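Local structure of dermonecrotic toxin (Pasteurella multocida, 2EBF) at residues P564-L576 / A709-Y721. The protein is a mitogenic toxin that induces bone resorption in pig atrophic rhinitis, represented here by its C-terminal region, which carries a thiol protease-like catalytic triad. Numbering follows the deposited sequence.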
# COMPACT_ATOMS: atom_id res chain seq x y z
N PRO A 564 15.76 -14.23 -8.71
CA PRO A 564 15.97 -15.61 -8.27
C PRO A 564 16.77 -15.82 -6.96
O PRO A 564 16.34 -16.58 -6.10
CB PRO A 564 16.74 -16.22 -9.45
CG PRO A 564 17.54 -15.08 -9.99
CD PRO A 564 16.64 -13.87 -9.85
N GLN A 565 17.92 -15.17 -6.81
CA GLN A 565 18.90 -15.68 -5.83
C GLN A 565 19.69 -14.59 -5.18
O GLN A 565 20.45 -13.87 -5.83
CB GLN A 565 19.91 -16.63 -6.48
CG GLN A 565 19.43 -17.47 -7.67
CD GLN A 565 19.08 -18.89 -7.30
OE1 GLN A 565 19.40 -19.37 -6.20
NE2 GLN A 565 18.44 -19.60 -8.23
N GLY A 566 19.53 -14.44 -3.88
CA GLY A 566 20.34 -13.44 -3.24
C GLY A 566 19.90 -12.08 -3.73
O GLY A 566 18.83 -11.62 -3.37
N LYS A 567 20.69 -11.43 -4.58
CA LYS A 567 20.48 -9.99 -4.71
C LYS A 567 21.06 -9.28 -5.94
O LYS A 567 22.24 -9.42 -6.24
CB LYS A 567 20.99 -9.31 -3.44
CG LYS A 567 20.65 -7.83 -3.34
CD LYS A 567 21.29 -7.18 -2.14
CE LYS A 567 20.95 -5.69 -2.08
NZ LYS A 567 19.46 -5.45 -2.20
N ILE A 568 20.21 -8.50 -6.61
CA ILE A 568 20.68 -7.48 -7.55
C ILE A 568 21.15 -6.29 -6.75
O ILE A 568 20.37 -5.68 -6.02
CB ILE A 568 19.54 -7.04 -8.52
CG1 ILE A 568 19.07 -8.23 -9.37
CG2 ILE A 568 20.00 -5.87 -9.41
CD1 ILE A 568 17.72 -8.01 -10.04
N LEU A 569 22.43 -5.95 -6.87
CA LEU A 569 23.02 -4.88 -6.09
C LEU A 569 22.44 -3.55 -6.50
O LEU A 569 22.17 -2.70 -5.66
CB LEU A 569 24.54 -4.86 -6.25
CG LEU A 569 25.38 -5.80 -5.40
CD1 LEU A 569 26.81 -5.28 -5.41
CD2 LEU A 569 24.85 -5.86 -3.96
N GLY A 570 22.25 -3.38 -7.81
CA GLY A 570 21.61 -2.19 -8.38
C GLY A 570 21.55 -2.33 -9.89
O GLY A 570 22.41 -2.99 -10.49
N LEU A 571 20.56 -1.69 -10.50
CA LEU A 571 20.44 -1.66 -11.96
C LEU A 571 21.14 -0.41 -12.47
O LEU A 571 20.52 0.53 -12.94
CB LEU A 571 18.97 -1.71 -12.40
CG LEU A 571 18.23 -3.01 -12.10
CD1 LEU A 571 16.74 -2.96 -12.51
CD2 LEU A 571 18.94 -4.15 -12.77
N LYS A 572 22.47 -0.45 -12.36
CA LYS A 572 23.32 0.65 -12.79
C LYS A 572 24.74 0.12 -12.95
O LYS A 572 25.01 -1.05 -12.66
CB LYS A 572 23.30 1.76 -11.74
CG LYS A 572 23.81 1.33 -10.36
CD LYS A 572 24.01 2.54 -9.48
CE LYS A 572 24.77 2.18 -8.22
NZ LYS A 572 24.88 3.33 -7.30
N GLN A 573 25.62 0.97 -13.45
CA GLN A 573 27.04 0.65 -13.42
C GLN A 573 27.65 1.14 -12.11
O GLN A 573 27.48 2.30 -11.73
CB GLN A 573 27.79 1.26 -14.61
CG GLN A 573 29.26 0.83 -14.67
CD GLN A 573 29.97 1.32 -15.91
OE1 GLN A 573 30.77 0.60 -16.50
NE2 GLN A 573 29.67 2.54 -16.31
N PHE A 574 28.36 0.25 -11.43
CA PHE A 574 29.03 0.63 -10.20
C PHE A 574 30.41 1.19 -10.50
O PHE A 574 31.02 0.84 -11.50
CB PHE A 574 29.08 -0.57 -9.25
CG PHE A 574 27.76 -0.88 -8.60
CD1 PHE A 574 27.59 -0.70 -7.23
CD2 PHE A 574 26.67 -1.30 -9.35
CE1 PHE A 574 26.36 -0.97 -6.62
CE2 PHE A 574 25.44 -1.56 -8.75
CZ PHE A 574 25.28 -1.39 -7.39
N LYS A 575 30.85 2.12 -9.65
CA LYS A 575 32.14 2.81 -9.82
C LYS A 575 32.72 3.14 -8.45
O LYS A 575 31.98 3.29 -7.47
CB LYS A 575 31.99 4.12 -10.59
CG LYS A 575 31.25 4.01 -11.92
CD LYS A 575 30.70 5.37 -12.34
CE LYS A 575 29.67 5.22 -13.44
NZ LYS A 575 29.09 6.56 -13.77
N LEU A 576 34.04 3.26 -8.41
CA LEU A 576 34.73 3.75 -7.23
C LEU A 576 34.35 5.22 -6.98
O LEU A 576 34.32 6.02 -7.92
CB LEU A 576 36.24 3.62 -7.45
CG LEU A 576 37.11 2.52 -6.83
CD1 LEU A 576 36.37 1.45 -6.08
CD2 LEU A 576 38.06 1.92 -7.86
N ALA A 709 32.38 -5.04 -7.17
CA ALA A 709 31.57 -4.43 -8.22
C ALA A 709 32.13 -3.06 -8.62
O ALA A 709 32.23 -2.74 -9.80
CB ALA A 709 30.11 -4.31 -7.76
N GLN A 710 32.50 -2.26 -7.63
CA GLN A 710 33.01 -0.91 -7.89
C GLN A 710 34.35 -0.93 -8.62
O GLN A 710 34.55 -0.21 -9.62
CB GLN A 710 33.11 -0.12 -6.59
CG GLN A 710 31.76 0.30 -6.03
CD GLN A 710 31.86 1.17 -4.80
OE1 GLN A 710 32.88 1.21 -4.11
NE2 GLN A 710 30.77 1.88 -4.49
N ARG A 711 35.27 -1.77 -8.16
CA ARG A 711 36.60 -1.86 -8.77
C ARG A 711 36.50 -2.27 -10.23
O ARG A 711 37.27 -1.79 -11.09
CB ARG A 711 37.51 -2.82 -8.00
CG ARG A 711 38.02 -2.21 -6.71
CD ARG A 711 38.61 -3.24 -5.77
NE ARG A 711 39.73 -3.99 -6.34
CZ ARG A 711 40.26 -5.06 -5.76
NH1 ARG A 711 39.78 -5.48 -4.60
NH2 ARG A 711 41.27 -5.71 -6.32
N ASN A 712 35.54 -3.14 -10.52
CA ASN A 712 35.37 -3.68 -11.85
C ASN A 712 34.38 -2.90 -12.73
O ASN A 712 34.07 -3.34 -13.84
CB ASN A 712 34.96 -5.15 -11.76
CG ASN A 712 36.12 -6.04 -11.39
OD1 ASN A 712 37.05 -6.23 -12.18
ND2 ASN A 712 36.08 -6.58 -10.18
N ARG A 713 33.90 -1.77 -12.22
CA ARG A 713 32.90 -0.95 -12.91
C ARG A 713 31.77 -1.84 -13.43
O ARG A 713 31.36 -1.77 -14.59
CB ARG A 713 33.55 -0.12 -14.04
CG ARG A 713 34.63 0.86 -13.51
CD ARG A 713 35.30 1.62 -14.65
NE ARG A 713 34.36 2.52 -15.32
CZ ARG A 713 34.10 3.77 -14.92
NH1 ARG A 713 34.71 4.28 -13.86
NH2 ARG A 713 33.22 4.50 -15.59
N ALA A 714 31.29 -2.71 -12.53
CA ALA A 714 30.29 -3.72 -12.83
C ALA A 714 28.95 -3.12 -13.25
O ALA A 714 28.46 -2.20 -12.59
CB ALA A 714 30.09 -4.63 -11.62
N ILE A 715 28.38 -3.67 -14.32
CA ILE A 715 27.05 -3.29 -14.78
C ILE A 715 26.02 -4.30 -14.29
O ILE A 715 26.17 -5.51 -14.53
CB ILE A 715 26.97 -3.16 -16.33
CG1 ILE A 715 27.96 -2.12 -16.87
CG2 ILE A 715 25.54 -2.82 -16.77
CD1 ILE A 715 28.31 -2.34 -18.36
N ASN A 716 25.00 -3.80 -13.61
CA ASN A 716 23.90 -4.60 -13.09
C ASN A 716 24.35 -5.85 -12.32
O ASN A 716 23.90 -6.96 -12.61
CB ASN A 716 22.89 -4.93 -14.20
CG ASN A 716 22.33 -3.69 -14.88
OD1 ASN A 716 22.43 -2.57 -14.36
ND2 ASN A 716 21.73 -3.88 -16.07
N PRO A 717 25.24 -5.66 -11.32
CA PRO A 717 25.82 -6.79 -10.60
C PRO A 717 24.80 -7.57 -9.77
O PRO A 717 23.82 -7.00 -9.27
CB PRO A 717 26.90 -6.15 -9.71
CG PRO A 717 26.52 -4.72 -9.60
CD PRO A 717 25.73 -4.36 -10.81
N PHE A 718 25.02 -8.88 -9.69
CA PHE A 718 24.15 -9.80 -8.97
C PHE A 718 24.97 -10.67 -8.02
O PHE A 718 26.01 -11.23 -8.41
CB PHE A 718 23.44 -10.69 -9.98
CG PHE A 718 22.49 -11.64 -9.39
CD1 PHE A 718 21.28 -11.20 -8.84
CD2 PHE A 718 22.75 -13.01 -9.42
CE1 PHE A 718 20.37 -12.11 -8.31
CE2 PHE A 718 21.86 -13.92 -8.89
CZ PHE A 718 20.67 -13.47 -8.33
N VAL A 719 24.50 -10.81 -6.79
CA VAL A 719 25.21 -11.58 -5.76
C VAL A 719 24.41 -12.82 -5.37
O VAL A 719 23.18 -12.74 -5.19
CB VAL A 719 25.49 -10.69 -4.52
CG1 VAL A 719 26.17 -11.48 -3.38
CG2 VAL A 719 26.38 -9.51 -4.91
N GLU A 720 25.08 -13.96 -5.30
CA GLU A 720 24.52 -15.12 -4.63
C GLU A 720 25.41 -15.47 -3.46
O GLU A 720 26.64 -15.50 -3.59
CB GLU A 720 24.41 -16.32 -5.58
CG GLU A 720 23.22 -16.25 -6.53
CD GLU A 720 23.09 -17.50 -7.40
OE1 GLU A 720 22.40 -17.43 -8.46
OE2 GLU A 720 23.65 -18.55 -7.03
N TYR A 721 24.80 -15.76 -2.31
CA TYR A 721 25.55 -16.00 -1.07
C TYR A 721 26.01 -17.46 -0.91
O TYR A 721 25.71 -18.13 0.09
CB TYR A 721 24.73 -15.50 0.12
CG TYR A 721 24.47 -14.01 0.03
CD1 TYR A 721 25.41 -13.10 0.49
CD2 TYR A 721 23.30 -13.51 -0.56
CE1 TYR A 721 25.20 -11.71 0.38
CE2 TYR A 721 23.08 -12.13 -0.68
CZ TYR A 721 24.03 -11.24 -0.20
OH TYR A 721 23.81 -9.88 -0.31
O HOH W 1 22.60 -19.58 -5.00
O HOH W 2 35.61 2.78 -10.59
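Phe-574, Phe-718 and Gln-710 bury the most surface where 564-576 runs along 709-721. The Phe-574 ring meets the Pro-717 ring obliquely, CD2 lying 3.4 Å from CG of Pro-717, while CE of Lys-572 sits over the centre of one aromatic face. Phe-574 is also held by its backbone: its N donates to O of Ala-714 (2.7 Å, N-H...O 171°), the residue whose own N closes the Schellman motif at the end of helix 701-711, with Arg-713 as C-prime residue. Its carbonyl O, buried without a hydrogen-bond partner, receives a CA-H...O contact from Arg-713. Gln-710 lays its aliphatic stem against the next residues, CG 3.3 Å from O of Lys-575 and CB 3.7 Å from CD1 of Leu-576. Phe-718, its CG anti to the backbone N (chi1 -178°), swings its ring along the neighbouring strand, where CD1 packs on CG1 of Ile-568 at 3.7 Å. Lys-567 and Val-719, the hydrogen-bonded antiparallel pair next to it, send their side chains to the face away from Phe-718 and Ile-568 and exchange two backbone bonds; Leu-569 N then donates to O of Pro-717 (3.0 Å). Leu-571 centres an inverse gamma turn between this pairing and a second one, in which Asn-716 N donates to O of Lys-572. Strand 567-568 thus forms one edge of the six-stranded antiparallel sheet of the C3 region; strand 717-720 separates it from strand 643-656, whose Ile-650 packs on Ala-709 of helix 701-711.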